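Local coordinates for protein peptidoglycan synthase activator LpoP (Pseudomonas aeruginosa, PDB 6W5Q) that probably activates a peptidoglycan synthase during cell-wall building, this chain being the globular, helical C-terminal domain of a longer lipoprotein with a tetratricopeptide-repeat region, at residues R40-A45 with Q50-L55; N32-S37 with A56-A61. All blocks are in the same frame, centred on the assembly; numbering follows the deposited sequence.

Interaction 1: R40-A45 with Q50-L55; sequences RAQRIA and QVLYRL. With SO4 (sulfate ion), chain I.
Ala41 and Gln42 pack on Val51, Leu52 and Leu55 in a buried, largely apolar contact between helices 31-44 and 49-61, which follow one another in the tetratricopeptide-repeat region. The two short segments run nearly antiparallel, at 167°, with their axes 10.2 Å apart at closest approach, and the nearest CA atoms are those of Ala41 and Val51. Val51 turns both methyls to this interface: CG1, anti to the backbone N (chi1 172°), sits 3.9 Å from Ala41 CB and also meets the CG of Gln42, while CG2 flanks the same alanine methyl.

Gln42 brings a longer side chain along the flank. Its CG stands beside the backbone N and the chain then runs extended; the Gln42 side chain crosses those of Leu52 and Leu55 at about a right angle, its amide end meeting a methyl of each: OE1 lies 3.7 Å from Leu52 CD2, and NE2 lies 3.4 Å from Leu55 CD2. OE1 accepts a hydrogen bond from Arg74, which ties the amide to helix 65-78, two helices on from its own, and the same two leucines also touch Val71 there.

Away from the interface, Arg40 and Arg43, one turn apart, converge on a sulfate ion, probably from the crystallisation liquor. Arg43 NH2 donates to O2 at 3.1 Å, with weaker bonds from its NH1. The Arg40 guanidinium presents an edge, and its NE and NH2 both donate to O4, at 2.8 Å from NE and 3.0 Å from NH2.

Interaction 2: N32-S37 with A56-A61; sequences NSAAAS and AQVRLA
Val58 points its fork at the backbone of helix 31-44 between Ala34 and Ala35, and Arg59 turns one face of its guanidinium to the methyl of Ala35. The two helices, 31-44 and 49-61, are consecutive antiparallel helices of the tetratricopeptide-repeat region, and their short segments come within 9.5 Å of each other at 156°. Ala34, Ala35 and Val58 lie on the facing sides; Arg59 reaches in from the flank. The alanines direct their methyls toward the valine. The nearest CA atoms, of Ala35 and Val58, are 6.4 Å apart.

The two branches of Val58 divide the work. CG1, anti to the backbone N (chi1 173°), reaches between the alanines, 4.0 Å from Ala35 N and 4.1 Å from Ala35 CB, and it also touches the methyl of Ala34. CG2, on the other branch, meets Ala34 CB, at 4.1 Å. The valine thus packs against main chain as well as methyl groups, and no hydrogen bond crosses between the segments.

Arg59 starts out along the flank of its helix and bends at chi2 (-116°), which carries its end across to the partner. The methyl of Ala35 rests over one face of the guanidinium, with CB 4.0 Å from NH1. The polar end is held elsewhere: NH2 forms a salt bridge with Glu39, farther along helix 31-44, so the arginine links to that helix through both a methyl and a carboxylate.

Neighbouring helices close in round the pair. Val58 also touches Leu31 and Leu38 of helix 31-44 and Gln26 of helix 13-28, while Arg59 packs against Gln67 and Ala68 of helix 65-78.

Interactions 1 and 2 lie about 10 Å apart, centre to centre, along one interface between helices 31-44 and 49-61. The chain meets 32-37, 40-45, 50-55 and 56-61 in that order, so interaction 1 joins the parts closest to the turn between the helices, and interaction 2 the parts farther from it. Together they form two levels of an antiparallel helix pair, with helices 13-28 and 65-78 touching residues at both levels. All four segments fall in the tetratricopeptide-repeat region, where successive antiparallel helices stack side by side; the two contacts hold one such neighbouring pair together along most of its length.

Interaction 1: R40-A45 with Q50-L55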
loop_
_atom_site.group_PDB
_atom_site.type_symbol
_atom_site.label_atom_id
_atom_site.label_comp_id
_atom_site.label_asym_id
_atom_site.label_seq_id
_atom_site.Cartn_x
_atom_site.Cartn_y
_atom_site.Cartn_z
ATOM N N ARG A 40 -1.769 13.048 -3.504
ATOM C CA ARG A 40 -1.117 14.329 -3.259
ATOM C C ARG A 40 0.193 14.117 -2.508
ATOM O O ARG A 40 1.188 14.801 -2.771
ATOM C CB ARG A 40 -2.081 15.265 -2.503
ATOM C CG ARG A 40 -1.576 16.713 -2.286
ATOM C CD ARG A 40 -2.657 17.609 -1.640
ATOM N NE ARG A 40 -2.453 19.051 -1.845
ATOM C CZ ARG A 40 -2.186 19.929 -0.870
ATOM N NH1 ARG A 40 -2.079 19.519 0.392
ATOM N NH2 ARG A 40 -2.021 21.228 -1.147
ATOM N N ALA A 41 0.222 13.142 -1.592
ATOM C CA ALA A 41 1.457 12.795 -0.894
ATOM C C ALA A 41 2.579 12.421 -1.868
ATOM O O ALA A 41 3.755 12.733 -1.621
ATOM C CB ALA A 41 1.182 11.645 0.080
ATOM N N GLN A 42 2.235 11.741 -2.975
ATOM C CA GLN A 42 3.234 11.357 -3.976
ATOM C C GLN A 42 3.846 12.550 -4.696
ATOM O O GLN A 42 4.970 12.453 -5.194
ATOM C CB GLN A 42 2.623 10.437 -5.017
ATOM C CG GLN A 42 2.165 9.120 -4.496
ATOM C CD GLN A 42 2.091 8.103 -5.605
ATOM O OE1 GLN A 42 3.112 7.661 -6.119
ATOM N NE2 GLN A 42 0.881 7.748 -6.001
ATOM N N ARG A 43 3.121 13.665 -4.812
ATOM C CA ARG A 43 3.718 14.851 -5.422
ATOM C C ARG A 43 4.893 15.368 -4.599
ATOM O O ARG A 43 5.835 15.952 -5.152
ATOM C CB ARG A 43 2.665 15.937 -5.588
ATOM C CG ARG A 43 1.580 15.592 -6.597
ATOM C CD ARG A 43 0.405 16.558 -6.462
ATOM N NE ARG A 43 0.761 17.931 -6.811
ATOM C CZ ARG A 43 -0.014 18.979 -6.558
ATOM N NH1 ARG A 43 -1.180 18.790 -5.951
ATOM N NH2 ARG A 43 0.365 20.205 -6.916
ATOM N N ILE A 44 4.849 15.162 -3.283
ATOM C CA ILE A 44 5.950 15.519 -2.393
ATOM C C ILE A 44 6.987 14.403 -2.315
ATOM O O ILE A 44 8.192 14.658 -2.297
ATOM C CB ILE A 44 5.389 15.853 -0.996
ATOM C CG1 ILE A 44 4.433 17.044 -1.068
ATOM C CG2 ILE A 44 6.506 16.097 -0.004
ATOM C CD1 ILE A 44 3.078 16.739 -0.474
ATOM N N ALA A 45 6.548 13.156 -2.258
ATOM C CA ALA A 45 7.440 12.029 -1.994
ATOM C C ALA A 45 7.100 10.914 -2.961
ATOM O O ALA A 45 6.444 9.930 -2.597
ATOM C CB ALA A 45 7.315 11.580 -0.540
ATOM N N GLN A 50 6.220 3.971 2.209
ATOM C CA GLN A 50 5.141 4.040 3.186
ATOM C C GLN A 50 3.914 4.733 2.605
ATOM O O GLN A 50 2.778 4.364 2.930
ATOM C CB GLN A 50 5.623 4.736 4.462
ATOM C CG GLN A 50 6.436 3.816 5.389
ATOM C CD GLN A 50 5.646 3.359 6.605
ATOM O OE1 GLN A 50 4.434 3.149 6.521
ATOM N NE2 GLN A 50 6.327 3.207 7.747
ATOM N N VAL A 51 4.111 5.702 1.718
ATOM C CA VAL A 51 2.972 6.290 1.026
ATOM C C VAL A 51 2.295 5.241 0.161
ATOM O O VAL A 51 1.066 5.091 0.181
ATOM C CB VAL A 51 3.411 7.505 0.193
ATOM C CG1 VAL A 51 2.253 7.987 -0.673
ATOM C CG2 VAL A 51 3.874 8.608 1.095
ATOM N N LEU A 52 3.095 4.495 -0.606
ATOM C CA LEU A 52 2.554 3.471 -1.502
ATOM C C LEU A 52 1.853 2.368 -0.721
ATOM O O LEU A 52 0.800 1.864 -1.140
ATOM C CB LEU A 52 3.686 2.909 -2.373
ATOM C CG LEU A 52 4.227 4.024 -3.279
ATOM C CD1 LEU A 52 5.436 3.629 -4.060
ATOM C CD2 LEU A 52 3.146 4.514 -4.226
ATOM N N TYR A 53 2.406 2.008 0.440
ATOM C CA TYR A 53 1.777 1.012 1.300
ATOM C C TYR A 53 0.352 1.412 1.673
ATOM O O TYR A 53 -0.581 0.605 1.576
ATOM C CB TYR A 53 2.620 0.818 2.555
ATOM C CG TYR A 53 1.989 -0.133 3.539
ATOM C CD1 TYR A 53 2.085 -1.510 3.355
ATOM C CD2 TYR A 53 1.306 0.340 4.655
ATOM C CE1 TYR A 53 1.516 -2.397 4.258
ATOM C CE2 TYR A 53 0.733 -0.533 5.564
ATOM C CZ TYR A 53 0.842 -1.904 5.360
ATOM O OH TYR A 53 0.273 -2.782 6.253
ATOM N N ARG A 54 0.167 2.656 2.109
ATOM C CA ARG A 54 -1.170 3.115 2.485
ATOM C C ARG A 54 -2.061 3.259 1.265
ATOM O O ARG A 54 -3.273 3.010 1.333
ATOM C CB ARG A 54 -1.083 4.460 3.218
ATOM C CG ARG A 54 -0.026 4.483 4.282
ATOM C CD ARG A 54 -0.375 5.396 5.429
ATOM N NE ARG A 54 0.602 5.223 6.496
ATOM C CZ ARG A 54 0.434 5.621 7.751
ATOM N NH1 ARG A 54 -0.688 6.233 8.126
ATOM N NH2 ARG A 54 1.395 5.397 8.634
ATOM N N LEU A 55 -1.488 3.721 0.154
ATOM C CA LEU A 55 -2.259 3.844 -1.074
ATOM C C LEU A 55 -2.765 2.480 -1.535
ATOM O O LEU A 55 -3.943 2.325 -1.873
ATOM C CB LEU A 55 -1.399 4.516 -2.145
ATOM C CG LEU A 55 -2.100 4.803 -3.475
ATOM C CD1 LEU A 55 -3.483 5.364 -3.217
ATOM C CD2 LEU A 55 -1.260 5.747 -4.351
HETATM S S SO4 I . -2.746 21.441 -4.718
HETATM O O1 SO4 I . -4.014 20.706 -4.736
HETATM O O2 SO4 I . -2.239 21.698 -6.057
HETATM O O3 SO4 I . -2.898 22.710 -4.007
HETATM O O4 SO4 I . -1.750 20.636 -4.028
#

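Interaction 2: N32-S37 with A56-A61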
loop_
_atom_site.group_PDB
_atom_site.type_symbol
_atom_site.label_atom_id
_atom_site.label_comp_id
_atom_site.label_asym_id
_atom_site.label_seq_id
_atom_site.Cartn_x
_atom_site.Cartn_y
_atom_site.Cartn_z
ATOM N N ASN A 32 -12.302 7.419 -1.201
ATOM C CA ASN A 32 -12.020 8.233 -2.389
ATOM C C ASN A 32 -11.078 9.393 -2.056
ATOM O O ASN A 32 -10.060 9.604 -2.734
ATOM C CB ASN A 32 -13.343 8.733 -2.983
ATOM C CG ASN A 32 -13.158 9.697 -4.154
ATOM O OD1 ASN A 32 -12.659 9.325 -5.208
ATOM N ND2 ASN A 32 -13.606 10.936 -3.980
ATOM N N SER A 33 -11.395 10.152 -1.002
ATOM C CA SER A 33 -10.539 11.262 -0.592
ATOM C C SER A 33 -9.203 10.766 -0.054
ATOM O O SER A 33 -8.152 11.346 -0.359
ATOM C CB SER A 33 -11.249 12.110 0.455
ATOM O OG SER A 33 -12.469 12.586 -0.057
ATOM N N ALA A 34 -9.230 9.713 0.765
ATOM C CA ALA A 34 -7.994 9.098 1.223
ATOM C C ALA A 34 -7.071 8.821 0.051
ATOM O O ALA A 34 -5.889 9.183 0.068
ATOM C CB ALA A 34 -8.296 7.808 1.989
ATOM N N ALA A 35 -7.610 8.215 -1.005
ATOM C CA ALA A 35 -6.783 7.966 -2.176
ATOM C C ALA A 35 -6.280 9.281 -2.767
ATOM O O ALA A 35 -5.083 9.413 -3.074
ATOM C CB ALA A 35 -7.555 7.135 -3.205
ATOM N N ALA A 36 -7.166 10.287 -2.871
ATOM C CA ALA A 36 -6.756 11.597 -3.367
ATOM C C ALA A 36 -5.664 12.203 -2.489
ATOM O O ALA A 36 -4.683 12.756 -3.003
ATOM C CB ALA A 36 -7.956 12.535 -3.443
ATOM N N SER A 37 -5.806 12.089 -1.159
ATOM C CA SER A 37 -4.782 12.613 -0.253
ATOM C C SER A 37 -3.463 11.875 -0.419
ATOM O O SER A 37 -2.386 12.475 -0.296
ATOM C CB SER A 37 -5.233 12.506 1.206
ATOM O OG SER A 37 -6.386 13.270 1.467
ATOM N N ALA A 56 -1.897 1.462 -1.510
ATOM C CA ALA A 56 -2.332 0.119 -1.884
ATOM C C ALA A 56 -3.420 -0.374 -0.946
ATOM O O ALA A 56 -4.352 -1.061 -1.369
ATOM C CB ALA A 56 -1.135 -0.839 -1.878
ATOM N N GLN A 57 -3.330 -0.012 0.334
ATOM C CA GLN A 57 -4.345 -0.435 1.283
ATOM C C GLN A 57 -5.713 0.144 0.942
ATOM O O GLN A 57 -6.726 -0.574 0.927
ATOM C CB GLN A 57 -3.931 -0.028 2.686
ATOM C CG GLN A 57 -3.115 -1.068 3.389
ATOM C CD GLN A 57 -3.285 -0.954 4.878
ATOM O OE1 GLN A 57 -2.384 -0.496 5.583
ATOM N NE2 GLN A 57 -4.457 -1.355 5.376
ATOM N N VAL A 58 -5.760 1.452 0.675
ATOM C CA VAL A 58 -7.019 2.120 0.361
ATOM C C VAL A 58 -7.633 1.539 -0.904
ATOM O O VAL A 58 -8.845 1.294 -0.962
ATOM C CB VAL A 58 -6.787 3.637 0.240
ATOM C CG1 VAL A 58 -8.045 4.348 -0.249
ATOM C CG2 VAL A 58 -6.359 4.171 1.580
ATOM N N ARG A 59 -6.814 1.324 -1.943
ATOM C CA ARG A 59 -7.333 0.729 -3.174
ATOM C C ARG A 59 -7.838 -0.673 -2.916
ATOM O O ARG A 59 -8.883 -1.075 -3.441
ATOM C CB ARG A 59 -6.260 0.678 -4.257
ATOM C CG ARG A 59 -5.629 2.018 -4.588
ATOM C CD ARG A 59 -5.920 2.427 -6.007
ATOM N NE ARG A 59 -5.447 3.776 -6.339
ATOM C CZ ARG A 59 -6.221 4.844 -6.530
ATOM N NH1 ARG A 59 -7.554 4.747 -6.440
ATOM N NH2 ARG A 59 -5.653 6.002 -6.836
ATOM N N LEU A 60 -7.084 -1.449 -2.138
ATOM C CA LEU A 60 -7.547 -2.785 -1.805
ATOM C C LEU A 60 -8.868 -2.709 -1.052
ATOM O O LEU A 60 -9.794 -3.488 -1.313
ATOM C CB LEU A 60 -6.485 -3.514 -0.987
ATOM C CG LEU A 60 -6.800 -4.975 -0.675
ATOM C CD1 LEU A 60 -7.077 -5.757 -1.947
ATOM C CD2 LEU A 60 -5.641 -5.566 0.084
ATOM N N ALA A 61 -8.990 -1.744 -0.137
ATOM C CA ALA A 61 -10.230 -1.619 0.605
ATOM C C ALA A 61 -11.383 -1.178 -0.295
ATOM O O ALA A 61 -12.533 -1.503 -0.011
ATOM C CB ALA A 61 -10.041 -0.659 1.779
#